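Local coordinates for protein MIP07328p (Drosophila melanogaster, PDB 6FKK) that probably acts as a chemorepellent axon guidance cue, a semaphorin whose extracellular sema and PSI domains are expected to engage receptors on neighbouring cells, at residues L523-K527 with K528-L532. Numbering follows the deposited sequence.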
ATOM      1  N   LEU A 523      -9.764  23.919  13.382  1.00 67.54           N
ATOM      2  CA  LEU A 523      -9.756  22.484  13.133  1.00 60.67           C
ATOM      3  C   LEU A 523     -10.338  21.674  14.280  1.00 76.40           C
ATOM      4  O   LEU A 523     -10.815  20.557  14.049  1.00 85.44           O
ATOM      5  CB  LEU A 523      -8.327  21.996  12.864  1.00 49.60           C
ATOM      6  CG  LEU A 523      -7.541  22.671  11.740  1.00 50.56           C
ATOM      7  CD1 LEU A 523      -6.163  22.041  11.610  1.00 48.47           C
ATOM      8  CD2 LEU A 523      -8.300  22.581  10.431  1.00 51.32           C
ATOM      9  N   ASN A 524     -10.314  22.207  15.500  1.00 82.48           N
ATOM     10  CA  ASN A 524     -10.741  21.491  16.699  1.00 82.60           C
ATOM     11  C   ASN A 524     -12.157  21.871  17.114  1.00 86.67           C
ATOM     12  O   ASN A 524     -12.441  22.048  18.302  1.00105.39           O
ATOM     13  CB  ASN A 524      -9.757  21.751  17.837  1.00 89.72           C
ATOM     14  CG  ASN A 524      -9.824  20.696  18.923  1.00 95.36           C
ATOM     15  OD1 ASN A 524     -10.429  19.641  18.740  1.00 96.37           O
ATOM     16  ND2 ASN A 524      -9.196  20.974  20.060  1.00 98.56           N
ATOM     17  N   SER A 525     -13.070  21.999  16.152  1.00 79.09           N
ATOM     18  CA  SER A 525     -14.430  22.439  16.426  1.00 83.87           C
ATOM     19  C   SER A 525     -15.387  21.729  15.481  1.00 93.72           C
ATOM     20  O   SER A 525     -14.982  20.925  14.635  1.00 94.68           O
ATOM     21  CB  SER A 525     -14.559  23.959  16.281  1.00 87.41           C
ATOM     22  OG  SER A 525     -14.336  24.361  14.939  1.00 78.12           O
ATOM     23  N   THR A 526     -16.673  22.032  15.634  1.00 94.56           N
ATOM     24  CA  THR A 526     -17.668  21.578  14.675  1.00 88.88           C
ATOM     25  C   THR A 526     -17.548  22.389  13.390  1.00 87.22           C
ATOM     26  O   THR A 526     -17.066  23.525  13.391  1.00 99.56           O
ATOM     27  CB  THR A 526     -19.076  21.721  15.253  1.00 95.00           C
ATOM     28  OG1 THR A 526     -19.054  21.408  16.651  1.00109.14           O
ATOM     29  CG2 THR A 526     -20.042  20.774  14.549  1.00 94.04           C
ATOM     30  N   LYS A 527     -17.986  21.790  12.281  1.00 80.85           N
ATOM     31  CA  LYS A 527     -17.968  22.514  11.015  1.00 78.84           C
ATOM     32  C   LYS A 527     -18.902  23.715  11.047  1.00 94.11           C
ATOM     33  O   LYS A 527     -18.684  24.693  10.322  1.00 79.84           O
ATOM     34  CB  LYS A 527     -18.332  21.574   9.866  1.00 60.14           C
ATOM     35  CG  LYS A 527     -17.353  20.425   9.697  1.00 57.31           C
ATOM     36  CD  LYS A 527     -17.223  20.022   8.243  1.00 51.94           C
ATOM     37  CE  LYS A 527     -15.933  19.259   8.017  1.00 56.59           C
ATOM     38  NZ  LYS A 527     -15.497  19.311   6.595  1.00 73.81           N
ATOM     39  N   LYS A 528     -19.943  23.667  11.882  1.00 98.91           N
ATOM     40  CA  LYS A 528     -20.761  24.851  12.112  1.00 92.67           C
ATOM     41  C   LYS A 528     -20.136  25.770  13.153  1.00101.20           C
ATOM     42  O   LYS A 528     -20.292  26.992  13.066  1.00108.37           O
ATOM     43  CB  LYS A 528     -22.175  24.450  12.538  1.00 98.83           C
ATOM     44  CG  LYS A 528     -22.247  23.651  13.830  1.00121.92           C
ATOM     45  CD  LYS A 528     -23.689  23.470  14.282  1.00134.96           C
ATOM     46  CE  LYS A 528     -23.781  22.606  15.531  1.00136.56           C
ATOM     47  NZ  LYS A 528     -23.342  21.204  15.280  1.00130.66           N
ATOM     48  N   ALA A 529     -19.423  25.206  14.133  1.00 98.85           N
ATOM     49  CA  ALA A 529     -18.730  26.036  15.111  1.00 95.48           C
ATOM     50  C   ALA A 529     -17.556  26.776  14.483  1.00101.18           C
ATOM     51  O   ALA A 529     -17.174  27.849  14.962  1.00105.41           O
ATOM     52  CB  ALA A 529     -18.256  25.181  16.287  1.00 90.86           C
ATOM     53  N   ALA A 530     -16.976  26.224  13.414  1.00105.85           N
ATOM     54  CA  ALA A 530     -15.896  26.915  12.717  1.00103.35           C
ATOM     55  C   ALA A 530     -16.422  28.122  11.952  1.00 99.46           C
ATOM     56  O   ALA A 530     -15.864  29.221  12.047  1.00 97.18           O
ATOM     57  CB  ALA A 530     -15.175  25.952  11.773  1.00100.66           C
ATOM     58  N   ALA A 531     -17.509  27.939  11.196  1.00101.58           N
ATOM     59  CA  ALA A 531     -18.075  29.032  10.414  1.00 95.12           C
ATOM     60  C   ALA A 531     -18.566  30.181  11.285  1.00 92.78           C
ATOM     61  O   ALA A 531     -18.761  31.289  10.775  1.00106.60           O
ATOM     62  CB  ALA A 531     -19.220  28.515   9.541  1.00 87.98           C
ATOM     63  N   LEU A 532     -18.775  29.945  12.584  1.00 89.42           N
ATOM     64  CA  LEU A 532     -19.156  31.035  13.476  1.00100.56           C
ATOM     65  C   LEU A 532     -18.011  32.024  13.655  1.00 98.55           C
ATOM     66  O   LEU A 532     -18.240  33.234  13.770  1.00105.21           O
ATOM     67  CB  LEU A 532     -19.600  30.482  14.829  1.00105.79           C
ATOM     68  CG  LEU A 532     -20.873  29.633  14.837  1.00101.58           C
ATOM     69  CD1 LEU A 532     -21.239  29.222  16.258  1.00102.00           C
ATOM     70  CD2 LEU A 532     -22.024  30.373  14.168  1.00 80.00           C
TER
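Thr-526 and Lys-528 run side by side and point the same way at the start of a short helix, a compact example of how a chain turns from loop into helix. The methyl CG2 of Thr-526 lies along the lysine chain, 3.7 Å from CG of Lys-528, and the ammonium end folds back over the same methyl. Two torsions of Lys-528 bring this about: CG sits between the backbone N and the carbonyl carbon (chi1 61°), and the chain, extended through its middle, bends at its last torsion (chi4 -66°). Ala-529 approaches a neighbouring flank of the threonine, its CB 3.7 Å from CB of Thr-526 and also near OG1. Ser-525 completes the contact from one residue earlier: its CB packs against CB of Ala-529 at 3.9 Å, while its OG lies 3.6 Å from CB of Ala-530. That hydroxyl is hydrogen-bonded to Ser-522 OG, which ties the serine back into the preceding loop. The backbone closes the turn, with Ala-530 N donating to Thr-526 O over 2.7 Å; the bond is bent, with an N-H...O angle of 141°, and the donor stands somewhat off the carbonyl plane. Lys-527 turns the other way, and its NZ is held by the carbonyl oxygens of Val-437 and Ser-489, bridging from the long strand 432-442 of the sema propeller to the end of helix 484-489. Against that same helix rests Ala-531. Thr-526 occupies the N-cap position, although no cap is formed by its hydroxyl. The arrangement is that of a helix N-terminus, here opening helix 527-533 of the plexin repeat, the small disulfide-rich PSI domain that follows the semaphorin beta-propeller.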